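PDB 5EZ7: flavoenzyme PA4991 from Pseudomonas aeruginosa PAO1, which binds one FAD per subunit and probably works as an FAD-dependent oxidoreductase of the DAO family, its physiological substrate being unknown. Local coordinates for residues R27-S38 with L167-I178; A199-N210 with G337-T345. All coordinates share one frame; numbering follows the deposited sequence.

Contact 1. Residues R27-S38 with L167-I178. With FAD (flavin-adenine dinucleotide), chain B.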
loop_
_atom_site.group_PDB
_atom_site.type_symbol
_atom_site.label_atom_id
_atom_site.label_comp_id
_atom_site.label_asym_id
_atom_site.label_seq_id
_atom_site.Cartn_x
_atom_site.Cartn_y
_atom_site.Cartn_z
ATOM N N ARG A 27 -0.706 -18.677 -3.934
ATOM C CA ARG A 27 -1.542 -19.371 -4.899
ATOM C C ARG A 27 -0.798 -19.730 -6.161
ATOM O O ARG A 27 -0.970 -20.803 -6.711
ATOM C CB ARG A 27 -2.667 -18.481 -5.308
ATOM C CG ARG A 27 -3.689 -18.321 -4.228
ATOM C CD ARG A 27 -4.820 -17.434 -4.753
ATOM N NE ARG A 27 -5.781 -18.179 -5.546
ATOM C CZ ARG A 27 -6.605 -19.087 -5.023
ATOM N NH1 ARG A 27 -6.582 -19.388 -3.718
ATOM N NH2 ARG A 27 -7.466 -19.684 -5.799
ATOM N N ARG A 28 0.039 -18.814 -6.617
ATOM C CA ARG A 28 0.851 -19.068 -7.793
ATOM C C ARG A 28 1.836 -20.199 -7.536
ATOM O O ARG A 28 2.064 -21.015 -8.404
ATOM C CB ARG A 28 1.609 -17.819 -8.187
ATOM C CG ARG A 28 2.129 -17.882 -9.600
ATOM C CD ARG A 28 2.943 -16.639 -9.882
ATOM N NE ARG A 28 3.705 -16.775 -11.120
ATOM C CZ ARG A 28 3.700 -15.930 -12.154
ATOM N NH1 ARG A 28 4.473 -16.201 -13.206
ATOM N NH2 ARG A 28 2.943 -14.837 -12.175
ATOM N N ALA A 29 2.402 -20.243 -6.332
ATOM C CA ALA A 29 3.303 -21.315 -5.953
ATOM C C ALA A 29 2.573 -22.640 -5.630
ATOM O O ALA A 29 3.226 -23.575 -5.199
ATOM C CB ALA A 29 4.191 -20.870 -4.778
ATOM N N GLY A 30 1.243 -22.721 -5.821
ATOM C CA GLY A 30 0.460 -23.963 -5.589
ATOM C C GLY A 30 -0.153 -24.130 -4.195
ATOM O O GLY A 30 -0.697 -25.183 -3.889
ATOM N N TYR A 31 -0.082 -23.110 -3.333
ATOM C CA TYR A 31 -0.663 -23.231 -1.984
ATOM C C TYR A 31 -2.131 -22.910 -2.054
ATOM O O TYR A 31 -2.546 -22.055 -2.836
ATOM C CB TYR A 31 -0.039 -22.245 -1.011
ATOM C CG TYR A 31 1.328 -22.612 -0.602
ATOM C CD1 TYR A 31 2.407 -22.413 -1.446
ATOM C CD2 TYR A 31 1.558 -23.190 0.635
ATOM C CE1 TYR A 31 3.704 -22.743 -1.051
ATOM C CE2 TYR A 31 2.837 -23.541 1.043
ATOM C CZ TYR A 31 3.907 -23.325 0.199
ATOM O OH TYR A 31 5.157 -23.693 0.605
ATOM N N ALA A 32 -2.913 -23.553 -1.207
ATOM C CA ALA A 32 -4.297 -23.169 -1.035
ATOM C C ALA A 32 -4.345 -22.119 0.090
ATOM O O ALA A 32 -3.634 -22.235 1.085
ATOM C CB ALA A 32 -5.122 -24.404 -0.676
ATOM N N THR A 33 -5.178 -21.108 -0.064
ATOM C CA THR A 33 -5.262 -19.993 0.880
ATOM C C THR A 33 -6.693 -19.551 1.142
ATOM O O THR A 33 -7.589 -19.791 0.331
ATOM C CB THR A 33 -4.522 -18.755 0.348
ATOM O OG1 THR A 33 -5.137 -18.298 -0.876
ATOM C CG2 THR A 33 -3.095 -19.039 0.110
ATOM N N VAL A 34 -6.894 -18.927 2.295
ATOM C CA VAL A 34 -8.043 -18.083 2.560
ATOM C C VAL A 34 -7.515 -16.721 3.004
ATOM O O VAL A 34 -6.575 -16.664 3.823
ATOM C CB VAL A 34 -8.914 -18.690 3.677
ATOM C CG1 VAL A 34 -9.986 -17.721 4.157
ATOM C CG2 VAL A 34 -9.588 -19.974 3.176
ATOM N N LEU A 35 -8.118 -15.639 2.492
ATOM C CA LEU A 35 -7.755 -14.282 2.900
ATOM C C LEU A 35 -8.977 -13.615 3.476
ATOM O O LEU A 35 -9.994 -13.452 2.795
ATOM C CB LEU A 35 -7.218 -13.475 1.729
ATOM C CG LEU A 35 -6.555 -12.129 2.075
ATOM C CD1 LEU A 35 -5.697 -11.605 0.916
ATOM C CD2 LEU A 35 -7.562 -11.052 2.472
ATOM N N VAL A 36 -8.829 -13.172 4.716
ATOM C CA VAL A 36 -9.927 -12.683 5.520
ATOM C C VAL A 36 -9.760 -11.194 5.651
ATOM O O VAL A 36 -8.686 -10.741 6.046
ATOM C CB VAL A 36 -9.919 -13.321 6.938
ATOM C CG1 VAL A 36 -11.049 -12.752 7.792
ATOM C CG2 VAL A 36 -10.093 -14.825 6.828
ATOM N N GLU A 37 -10.813 -10.453 5.315
ATOM C CA GLU A 37 -10.851 -8.973 5.397
ATOM C C GLU A 37 -12.159 -8.541 6.070
ATOM O O GLU A 37 -13.230 -9.060 5.748
ATOM C CB GLU A 37 -10.730 -8.371 3.990
ATOM C CG GLU A 37 -11.155 -6.921 3.883
ATOM C CD GLU A 37 -10.151 -6.007 4.565
ATOM O OE1 GLU A 37 -10.552 -5.234 5.495
ATOM O OE2 GLU A 37 -8.968 -6.078 4.115
ATOM N N SER A 38 -12.055 -7.613 7.011
ATOM C CA SER A 38 -13.171 -7.216 7.879
ATOM C C SER A 38 -13.905 -5.972 7.336
ATOM O O SER A 38 -15.005 -5.649 7.781
ATOM C CB SER A 38 -12.656 -6.983 9.321
ATOM O OG SER A 38 -11.581 -6.032 9.331
ATOM N N LEU A 167 -6.665 -12.294 -8.924
ATOM C CA LEU A 167 -5.662 -13.371 -8.674
ATOM C C LEU A 167 -5.917 -14.192 -7.416
ATOM O O LEU A 167 -5.405 -15.291 -7.296
ATOM C CB LEU A 167 -4.243 -12.786 -8.614
ATOM C CG LEU A 167 -3.736 -12.256 -9.955
ATOM C CD1 LEU A 167 -2.416 -11.543 -9.767
ATOM C CD2 LEU A 167 -3.597 -13.360 -10.978
ATOM N N ALA A 168 -6.694 -13.628 -6.479
ATOM C CA ALA A 168 -7.117 -14.318 -5.272
ATOM C C ALA A 168 -8.085 -15.401 -5.570
ATOM O O ALA A 168 -8.202 -16.320 -4.775
ATOM C CB ALA A 168 -7.765 -13.362 -4.292
ATOM N N GLY A 169 -8.837 -15.260 -6.658
ATOM C CA GLY A 169 -9.892 -16.233 -7.001
ATOM C C GLY A 169 -10.930 -16.372 -5.878
ATOM O O GLY A 169 -11.452 -15.371 -5.365
ATOM N N ASP A 170 -11.155 -17.614 -5.448
ATOM C CA ASP A 170 -12.152 -17.945 -4.414
ATOM C C ASP A 170 -11.628 -17.868 -2.978
ATOM O O ASP A 170 -12.374 -18.159 -2.033
ATOM C CB ASP A 170 -12.713 -19.351 -4.658
ATOM C CG ASP A 170 -11.616 -20.391 -4.798
ATOM O OD1 ASP A 170 -10.671 -20.089 -5.575
ATOM O OD2 ASP A 170 -11.687 -21.485 -4.177
ATOM N N SER A 171 -10.374 -17.460 -2.798
ATOM C CA SER A 171 -9.790 -17.391 -1.456
ATOM C C SER A 171 -10.384 -16.280 -0.575
ATOM O O SER A 171 -10.217 -16.312 0.641
ATOM C CB SER A 171 -8.249 -17.256 -1.523
ATOM O OG SER A 171 -7.802 -16.057 -2.134
ATOM N N LEU A 172 -11.073 -15.310 -1.175
ATOM C CA LEU A 172 -11.462 -14.109 -0.451
ATOM C C LEU A 172 -12.665 -14.265 0.461
ATOM O O LEU A 172 -13.749 -14.645 0.010
ATOM C CB LEU A 172 -11.754 -12.994 -1.426
ATOM C CG LEU A 172 -10.606 -12.529 -2.289
ATOM C CD1 LEU A 172 -11.153 -11.443 -3.218
ATOM C CD2 LEU A 172 -9.451 -12.035 -1.445
ATOM N N LEU A 173 -12.494 -13.883 1.724
ATOM C CA LEU A 173 -13.540 -14.003 2.704
ATOM C C LEU A 173 -13.733 -12.719 3.518
ATOM O O LEU A 173 -12.832 -12.272 4.240
ATOM C CB LEU A 173 -13.221 -15.161 3.641
ATOM C CG LEU A 173 -14.180 -15.340 4.822
ATOM C CD1 LEU A 173 -15.612 -15.656 4.419
ATOM C CD2 LEU A 173 -13.621 -16.435 5.688
ATOM N N ALA A 174 -14.937 -12.161 3.424
ATOM C CA ALA A 174 -15.416 -11.182 4.389
ATOM C C ALA A 174 -15.658 -11.846 5.739
ATOM O O ALA A 174 -16.541 -12.670 5.858
ATOM C CB ALA A 174 -16.715 -10.507 3.902
ATOM N N GLY A 175 -14.899 -11.437 6.742
ATOM C CA GLY A 175 -15.113 -11.863 8.115
ATOM C C GLY A 175 -14.785 -10.761 9.100
ATOM O O GLY A 175 -13.758 -10.111 8.997
ATOM N N GLU A 176 -15.670 -10.556 10.055
ATOM C CA GLU A 176 -15.584 -9.443 10.964
ATOM C C GLU A 176 -14.945 -9.827 12.289
ATOM O O GLU A 176 -14.073 -9.131 12.776
ATOM C CB GLU A 176 -16.978 -8.843 11.203
ATOM C CG GLU A 176 -17.427 -7.893 10.092
ATOM C CD GLU A 176 -18.742 -7.168 10.395
ATOM O OE1 GLU A 176 -19.372 -7.445 11.456
ATOM O OE2 GLU A 176 -19.155 -6.318 9.555
ATOM N N ARG A 177 -15.375 -10.930 12.868
ATOM C CA ARG A 177 -14.982 -11.279 14.220
ATOM C C ARG A 177 -14.095 -12.534 14.240
ATOM O O ARG A 177 -14.511 -13.603 13.787
ATOM C CB ARG A 177 -16.252 -11.498 15.019
ATOM C CG ARG A 177 -16.045 -11.611 16.504
ATOM C CD ARG A 177 -17.314 -12.160 17.157
ATOM N NE ARG A 177 -17.030 -13.213 18.132
ATOM C CZ ARG A 177 -17.928 -13.736 18.968
ATOM N NH1 ARG A 177 -19.199 -13.316 18.975
ATOM N NH2 ARG A 177 -17.552 -14.688 19.823
ATOM N N ILE A 178 -12.893 -12.394 14.794
ATOM C CA ILE A 178 -11.895 -13.470 14.788
ATOM C C ILE A 178 -11.464 -13.969 16.158
ATOM O O ILE A 178 -11.060 -13.174 17.004
ATOM C CB ILE A 178 -10.642 -13.044 14.017
ATOM C CG1 ILE A 178 -11.001 -12.875 12.547
ATOM C CG2 ILE A 178 -9.552 -14.098 14.160
ATOM C CD1 ILE A 178 -9.981 -12.139 11.719
HETATM P PA FAD B . -3.303 -1.835 4.864
HETATM O O1A FAD B . -3.390 -1.314 3.467
HETATM O O2A FAD B . -3.618 -0.945 6.033
HETATM O O5B FAD B . -4.212 -3.133 4.918
HETATM C C5B FAD B . -4.566 -3.765 6.132
HETATM C C4B FAD B . -5.892 -4.447 5.872
HETATM O O4B FAD B . -6.227 -5.276 6.997
HETATM C C3B FAD B . -7.018 -3.430 5.663
HETATM O O3B FAD B . -7.679 -3.647 4.415
HETATM C C2B FAD B . -7.929 -3.672 6.852
HETATM O O2B FAD B . -9.316 -3.460 6.597
HETATM C C1B FAD B . -7.612 -5.121 7.229
HETATM N N9A FAD B . -7.881 -5.429 8.638
HETATM C C8A FAD B . -7.570 -4.663 9.699
HETATM N N7A FAD B . -7.976 -5.261 10.832
HETATM C C5A FAD B . -8.544 -6.427 10.502
HETATM C C6A FAD B . -9.182 -7.525 11.242
HETATM N N6A FAD B . -9.250 -7.453 12.580
HETATM N N1A FAD B . -9.655 -8.575 10.550
HETATM C C2A FAD B . -9.568 -8.626 9.208
HETATM N N3A FAD B . -9.002 -7.652 8.465
HETATM C C4A FAD B . -8.487 -6.546 9.054
HETATM N N1 FAD B . 4.248 3.424 0.145
HETATM C C2 FAD B . 4.905 3.482 -1.034
HETATM O O2 FAD B . 5.685 2.549 -1.340
HETATM N N3 FAD B . 4.750 4.505 -1.892
HETATM C C4 FAD B . 3.945 5.532 -1.638
HETATM O O4 FAD B . 3.808 6.465 -2.454
HETATM C C4X FAD B . 3.196 5.540 -0.376
HETATM N N5 FAD B . 2.368 6.555 -0.062
HETATM C C5X FAD B . 1.677 6.545 1.092
HETATM C C6 FAD B . 0.820 7.603 1.369
HETATM C C7 FAD B . 0.090 7.630 2.540
HETATM C C7M FAD B . -0.841 8.773 2.808
HETATM C C8 FAD B . 0.204 6.502 3.499
HETATM C C8M FAD B . -0.580 6.466 4.794
HETATM C C9 FAD B . 1.066 5.456 3.225
HETATM C C9A FAD B . 1.819 5.421 2.053
HETATM N N10 FAD B . 2.707 4.354 1.738
HETATM C C10 FAD B . 3.397 4.383 0.521
HETATM C "C1'" FAD B . 2.875 3.210 2.618
HETATM C "C2'" FAD B . 1.832 2.171 2.243
HETATM O "O2'" FAD B . 0.546 2.769 2.029
HETATM C "C3'" FAD B . 1.748 1.080 3.301
HETATM O "O3'" FAD B . 3.086 0.690 3.670
HETATM C "C4'" FAD B . 0.992 -0.136 2.771
HETATM O "O4'" FAD B . -0.118 0.244 1.957
HETATM C "C5'" FAD B . 0.468 -0.999 3.902
HETATM O "O5'" FAD B . -0.090 -2.201 3.354
HETATM P P FAD B . -0.814 -3.233 4.335
HETATM O O1P FAD B . -1.569 -4.231 3.497
HETATM O O2P FAD B . 0.223 -3.692 5.295
HETATM O O3P FAD B . -1.793 -2.291 5.187
#
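R27, on the last turn of helix 17-28, lays its guanidinium over the C-terminal end of helix 157-168: the carbonyl O of A168 sits 3.1 Å above the guanidinium plane, over its centre. A bend at chi3 (82°) turns the group so that NH2 reaches D170, whose OD1 lies 3.2 Å from R27 NH2; the two planes are nearly perpendicular, and the hydrogen bond in this salt bridge is weak. NH1 of R27 also makes a weak bond to T33 OG1, which lies in the guanidinium plane and has N23 as its stronger partner. S171 packs against T33 through its CB, while its OG and backbone N both bind A168 O from the same face of that carbonyl.

From L35 onward the two chains pair as parallel strands. L35 is gripped at both ends, its N donating to S171 O (2.9 Å) and its O accepting from L173 N (2.8 Å). V36 and L173 point to the same face of the sheet and lie side by side, with V36 CG2 4.0 Å from L173 CD2; V36 CG1 meets I178 CD1. E37 repeats the backbone pattern with L173 O and G175 N, yet its carboxylate turns away to FAD, where OE2 accepts from O3B at 2.8 Å, and OE1 from O2B at a modelled distance so short (2.4 Å) that its exact length is doubtful. A carboxylate holding both ribose hydroxyls at the end of the second strand is a hallmark of Rossmann-type FAD domains. S38 follows, its OG over one face of the adenine, 3.1 Å from FAD C4A.

Strand 172-174 thus forms the border of the six-stranded sheet, with 33-37 between it and 10-13; L35 faces helix 17-28, while V36 and I178 pack toward strand 186-192.

Contact 2. Residues A199-N210 with G337-T345. With FAD (flavin-adenine dinucleotide), chain B.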
loop_
_atom_site.group_PDB
_atom_site.type_symbol
_atom_site.label_atom_id
_atom_site.label_comp_id
_atom_site.label_asym_id
_atom_site.label_seq_id
_atom_site.Cartn_x
_atom_site.Cartn_y
_atom_site.Cartn_z
ATOM N N ALA A 199 -5.367 -24.271 9.378
ATOM C CA ALA A 199 -4.273 -23.881 8.450
ATOM C C ALA A 199 -2.911 -24.126 9.026
ATOM O O ALA A 199 -2.780 -24.090 10.217
ATOM C CB ALA A 199 -4.376 -22.416 8.082
ATOM N N GLN A 200 -1.932 -24.414 8.151
ATOM C CA GLN A 200 -0.585 -24.846 8.575
ATOM C C GLN A 200 0.072 -23.646 9.164
ATOM O O GLN A 200 0.906 -23.763 10.071
ATOM C CB GLN A 200 0.284 -25.402 7.433
ATOM C CG GLN A 200 -0.315 -26.523 6.611
ATOM C CD GLN A 200 0.720 -27.216 5.728
ATOM O OE1 GLN A 200 1.692 -27.795 6.227
ATOM N NE2 GLN A 200 0.519 -27.169 4.402
ATOM N N ARG A 201 -0.276 -22.476 8.620
ATOM C CA ARG A 201 0.154 -21.183 9.184
ATOM C C ARG A 201 -0.919 -20.146 9.131
ATOM O O ARG A 201 -1.826 -20.273 8.346
ATOM C CB ARG A 201 1.361 -20.635 8.414
ATOM C CG ARG A 201 2.613 -21.469 8.584
ATOM C CD ARG A 201 3.155 -21.395 10.000
ATOM N NE ARG A 201 4.461 -22.034 10.133
ATOM C CZ ARG A 201 4.710 -23.301 10.451
ATOM N NH1 ARG A 201 3.746 -24.198 10.666
ATOM N NH2 ARG A 201 5.975 -23.679 10.571
ATOM N N VAL A 202 -0.750 -19.097 9.937
ATOM C CA VAL A 202 -1.633 -17.919 9.969
ATOM C C VAL A 202 -0.725 -16.691 9.850
ATOM O O VAL A 202 0.242 -16.529 10.635
ATOM C CB VAL A 202 -2.479 -17.823 11.270
ATOM C CG1 VAL A 202 -3.364 -16.562 11.271
ATOM C CG2 VAL A 202 -3.361 -19.042 11.442
ATOM N N VAL A 203 -1.014 -15.855 8.852
ATOM C CA VAL A 203 -0.299 -14.624 8.632
ATOM C C VAL A 203 -1.178 -13.399 8.899
ATOM O O VAL A 203 -2.267 -13.243 8.297
ATOM C CB VAL A 203 0.202 -14.520 7.195
ATOM C CG1 VAL A 203 1.085 -13.268 7.036
ATOM C CG2 VAL A 203 0.972 -15.775 6.806
ATOM N N LEU A 204 -0.670 -12.504 9.746
ATOM C CA LEU A 204 -1.332 -11.209 10.043
ATOM C C LEU A 204 -0.703 -10.080 9.240
ATOM O O LEU A 204 0.405 -9.602 9.560
ATOM C CB LEU A 204 -1.250 -10.884 11.520
ATOM C CG LEU A 204 -1.697 -11.953 12.480
ATOM C CD1 LEU A 204 -1.634 -11.400 13.890
ATOM C CD2 LEU A 204 -3.098 -12.401 12.152
ATOM N N SER A 205 -1.409 -9.689 8.168
ATOM C CA SER A 205 -1.055 -8.542 7.319
ATOM C C SER A 205 -2.194 -7.503 7.398
ATOM O O SER A 205 -2.692 -7.009 6.389
ATOM C CB SER A 205 -0.826 -9.003 5.877
ATOM O OG SER A 205 -1.964 -9.690 5.414
ATOM N N ALA A 206 -2.586 -7.174 8.624
ATOM C CA ALA A 206 -3.786 -6.394 8.872
ATOM C C ALA A 206 -3.502 -4.916 9.155
ATOM O O ALA A 206 -4.383 -4.201 9.561
ATOM C CB ALA A 206 -4.603 -7.007 9.995
ATOM N N GLY A 207 -2.303 -4.444 8.846
ATOM C CA GLY A 207 -1.943 -3.061 8.976
ATOM C C GLY A 207 -2.030 -2.638 10.406
ATOM O O GLY A 207 -1.515 -3.304 11.291
ATOM N N ALA A 208 -2.740 -1.558 10.626
ATOM C CA ALA A 208 -3.065 -1.057 11.956
ATOM C C ALA A 208 -3.887 -2.030 12.767
ATOM O O ALA A 208 -3.863 -2.003 13.999
ATOM C CB ALA A 208 -3.844 0.279 11.835
ATOM N N GLY A 209 -4.670 -2.849 12.099
ATOM C CA GLY A 209 -5.374 -3.907 12.804
ATOM C C GLY A 209 -4.508 -4.983 13.432
ATOM O O GLY A 209 -5.018 -5.742 14.256
ATOM N N ASN A 210 -3.222 -5.094 13.043
ATOM C CA ASN A 210 -2.328 -6.117 13.667
ATOM C C ASN A 210 -2.226 -6.013 15.179
ATOM O O ASN A 210 -2.143 -7.049 15.851
ATOM C CB ASN A 210 -0.915 -6.131 13.065
ATOM C CG ASN A 210 -0.823 -6.886 11.756
ATOM O OD1 ASN A 210 -1.738 -7.606 11.363
ATOM N ND2 ASN A 210 0.300 -6.696 11.042
ATOM N N GLY A 337 5.412 -19.461 17.066
ATOM C CA GLY A 337 4.812 -20.722 16.708
ATOM C C GLY A 337 4.396 -20.679 15.241
ATOM O O GLY A 337 5.193 -20.341 14.384
ATOM N N ARG A 338 3.123 -20.936 14.978
ATOM C CA ARG A 338 2.614 -20.979 13.605
ATOM C C ARG A 338 2.063 -19.627 13.114
ATOM O O ARG A 338 1.414 -19.559 12.066
ATOM C CB ARG A 338 1.533 -22.041 13.515
ATOM C CG ARG A 338 1.800 -23.186 14.461
ATOM C CD ARG A 338 1.455 -24.513 13.916
ATOM N NE ARG A 338 0.114 -24.574 13.373
ATOM C CZ ARG A 338 -0.390 -25.676 12.842
ATOM N NH1 ARG A 338 0.364 -26.785 12.831
ATOM N NH2 ARG A 338 -1.621 -25.681 12.318
ATOM N N LEU A 339 2.314 -18.581 13.901
ATOM C CA LEU A 339 1.805 -17.259 13.622
ATOM C C LEU A 339 2.914 -16.450 13.014
ATOM O O LEU A 339 4.054 -16.459 13.506
ATOM C CB LEU A 339 1.321 -16.586 14.881
ATOM C CG LEU A 339 0.755 -15.188 14.644
ATOM C CD1 LEU A 339 -0.645 -15.258 14.045
ATOM C CD2 LEU A 339 0.751 -14.422 15.968
ATOM N N LEU A 340 2.581 -15.786 11.916
ATOM C CA LEU A 340 3.502 -14.902 11.220
ATOM C C LEU A 340 2.786 -13.592 11.160
ATOM O O LEU A 340 1.607 -13.568 10.974
ATOM C CB LEU A 340 3.807 -15.414 9.816
ATOM C CG LEU A 340 4.704 -16.662 9.768
ATOM C CD1 LEU A 340 4.535 -17.416 8.476
ATOM C CD2 LEU A 340 6.176 -16.329 9.922
ATOM N N VAL A 341 3.499 -12.498 11.337
ATOM C CA VAL A 341 2.871 -11.209 11.459
ATOM C C VAL A 341 3.821 -10.097 11.016
ATOM O O VAL A 341 5.026 -10.091 11.378
ATOM C CB VAL A 341 2.443 -10.957 12.932
ATOM C CG1 VAL A 341 3.609 -11.202 13.925
ATOM C CG2 VAL A 341 1.865 -9.555 13.107
ATOM N N GLY A 342 3.288 -9.129 10.288
ATOM C CA GLY A 342 4.122 -8.019 9.935
ATOM C C GLY A 342 3.517 -6.917 9.156
ATOM O O GLY A 342 2.298 -6.830 9.003
ATOM N N TRP A 343 4.431 -6.062 8.691
ATOM C CA TRP A 343 4.124 -4.835 7.990
ATOM C C TRP A 343 5.135 -4.611 6.864
ATOM O O TRP A 343 6.307 -4.836 7.055
ATOM C CB TRP A 343 4.209 -3.692 8.970
ATOM C CG TRP A 343 3.219 -3.753 10.110
ATOM C CD1 TRP A 343 1.927 -3.291 10.107
ATOM C CD2 TRP A 343 3.468 -4.221 11.431
ATOM N NE1 TRP A 343 1.352 -3.456 11.358
ATOM C CE2 TRP A 343 2.278 -4.033 12.182
ATOM C CE3 TRP A 343 4.583 -4.759 12.067
ATOM C CZ2 TRP A 343 2.176 -4.400 13.513
ATOM C CZ3 TRP A 343 4.486 -5.104 13.382
ATOM C CH2 TRP A 343 3.286 -4.938 14.094
ATOM N N PRO A 344 4.685 -4.157 5.691
ATOM C CA PRO A 344 5.600 -3.901 4.582
ATOM C C PRO A 344 6.430 -2.649 4.764
ATOM O O PRO A 344 7.524 -2.600 4.256
ATOM C CB PRO A 344 4.662 -3.780 3.376
ATOM C CG PRO A 344 3.385 -3.327 3.931
ATOM C CD PRO A 344 3.288 -3.922 5.311
ATOM N N THR A 345 5.914 -1.658 5.489
ATOM C CA THR A 345 6.531 -0.339 5.707
ATOM C C THR A 345 6.302 0.602 4.527
ATOM O O THR A 345 6.006 1.792 4.731
ATOM C CB THR A 345 8.021 -0.353 6.170
ATOM O OG1 THR A 345 8.894 -0.696 5.088
ATOM C CG2 THR A 345 8.231 -1.331 7.351
HETATM P PA FAD B . -3.303 -1.835 4.864
HETATM O O1A FAD B . -3.390 -1.314 3.467
HETATM O O2A FAD B . -3.618 -0.945 6.033
HETATM O O5B FAD B . -4.212 -3.133 4.918
HETATM C C5B FAD B . -4.566 -3.765 6.132
HETATM C C4B FAD B . -5.892 -4.447 5.872
HETATM O O4B FAD B . -6.227 -5.276 6.997
HETATM C C3B FAD B . -7.018 -3.430 5.663
HETATM O O3B FAD B . -7.679 -3.647 4.415
HETATM C C2B FAD B . -7.929 -3.672 6.852
HETATM O O2B FAD B . -9.316 -3.460 6.597
HETATM C C1B FAD B . -7.612 -5.121 7.229
HETATM N N9A FAD B . -7.881 -5.429 8.638
HETATM C C8A FAD B . -7.570 -4.663 9.699
HETATM N N7A FAD B . -7.976 -5.261 10.832
HETATM C C5A FAD B . -8.544 -6.427 10.502
HETATM C C6A FAD B . -9.182 -7.525 11.242
HETATM N N6A FAD B . -9.250 -7.453 12.580
HETATM N N1A FAD B . -9.655 -8.575 10.550
HETATM C C2A FAD B . -9.568 -8.626 9.208
HETATM N N3A FAD B . -9.002 -7.652 8.465
HETATM C C4A FAD B . -8.487 -6.546 9.054
HETATM N N1 FAD B . 4.248 3.424 0.145
HETATM C C2 FAD B . 4.905 3.482 -1.034
HETATM O O2 FAD B . 5.685 2.549 -1.340
HETATM N N3 FAD B . 4.750 4.505 -1.892
HETATM C C4 FAD B . 3.945 5.532 -1.638
HETATM O O4 FAD B . 3.808 6.465 -2.454
HETATM C C4X FAD B . 3.196 5.540 -0.376
HETATM N N5 FAD B . 2.368 6.555 -0.062
HETATM C C5X FAD B . 1.677 6.545 1.092
HETATM C C6 FAD B . 0.820 7.603 1.369
HETATM C C7 FAD B . 0.090 7.630 2.540
HETATM C C7M FAD B . -0.841 8.773 2.808
HETATM C C8 FAD B . 0.204 6.502 3.499
HETATM C C8M FAD B . -0.580 6.466 4.794
HETATM C C9 FAD B . 1.066 5.456 3.225
HETATM C C9A FAD B . 1.819 5.421 2.053
HETATM N N10 FAD B . 2.707 4.354 1.738
HETATM C C10 FAD B . 3.397 4.383 0.521
HETATM C "C1'" FAD B . 2.875 3.210 2.618
HETATM C "C2'" FAD B . 1.832 2.171 2.243
HETATM O "O2'" FAD B . 0.546 2.769 2.029
HETATM C "C3'" FAD B . 1.748 1.080 3.301
HETATM O "O3'" FAD B . 3.086 0.690 3.670
HETATM C "C4'" FAD B . 0.992 -0.136 2.771
HETATM O "O4'" FAD B . -0.118 0.244 1.957
HETATM C "C5'" FAD B . 0.468 -0.999 3.902
HETATM O "O5'" FAD B . -0.090 -2.201 3.354
HETATM P P FAD B . -0.814 -3.233 4.335
HETATM O O1P FAD B . -1.569 -4.231 3.497
HETATM O O2P FAD B . 0.223 -3.692 5.295
HETATM O O3P FAD B . -1.793 -2.291 5.187
HETATM O O HOH W 1 -1.647 -22.352 11.937
HETATM O O HOH W 2 0.086 -5.486 7.479
#
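V202-L339, V203-L340 and L204-V341 form a buried parallel ladder, joining strands 201-204 and 339-343 within the six-stranded sheet of the FAD-binding domain. Four backbone bonds establish the register, from V202 N on R338 O to G342 N on L204 O (3.0 Å), and the strand axes diverge by only 18°. L204 carries the apolar side facing helix 210-216: its CB meets V341 CG2 at 3.7 Å and its CG meets L339 CD1 at 3.8 Å.

Where the two strands begin, R338 bends at chi2 and chi3 to bring one guanidinium face under Q200 O, 3.4 Å from the plane; its charge is paired with E186. A water links A199 O to R338 NE.

Beyond L204 the chain turns through G207 and G209 into helix 210-216, a strand-turn-helix resembling a Rossmann-type glycine motif and lying against FAD. G209 CA lies 3.5 Å from FAD N7A, and G207 N comes close to FAD C5B.

N210 ND2 lies 3.3 Å above one face of the W343 ring, offset toward its rim, and bonds weakly to G342 O; its OD1 accepts from A206 N. W343 NE1 donates to G207 O (2.9 Å); it and N210 N reach that oxygen from opposite faces of the G207 carbonyl plane. A second water is held by G207 N, G342 O and FAD O2P, the last at 2.8 Å.

Overall arrangement
Contact 1 closes before contact 2 opens along the chain, and their centres lie 13 Å apart, with nearest atoms about 5 Å from each other. Both belong to one six-stranded sheet, ordered 172-174, 33-37, 10-13, 201-204, 339-343, 332-336. Strand 10-13 separates the two pairs and bonds to 33-37 on one side and 201-204 on the other, so contact 1 includes one border of the sheet and contact 2 lies further across it. FAD touches both: contact 1 meets the adenosine part, whereas contact 2 reaches from the adenine past the diphosphate to the ribityl chain. Segments distant in sequence thus build one dinucleotide-binding surface.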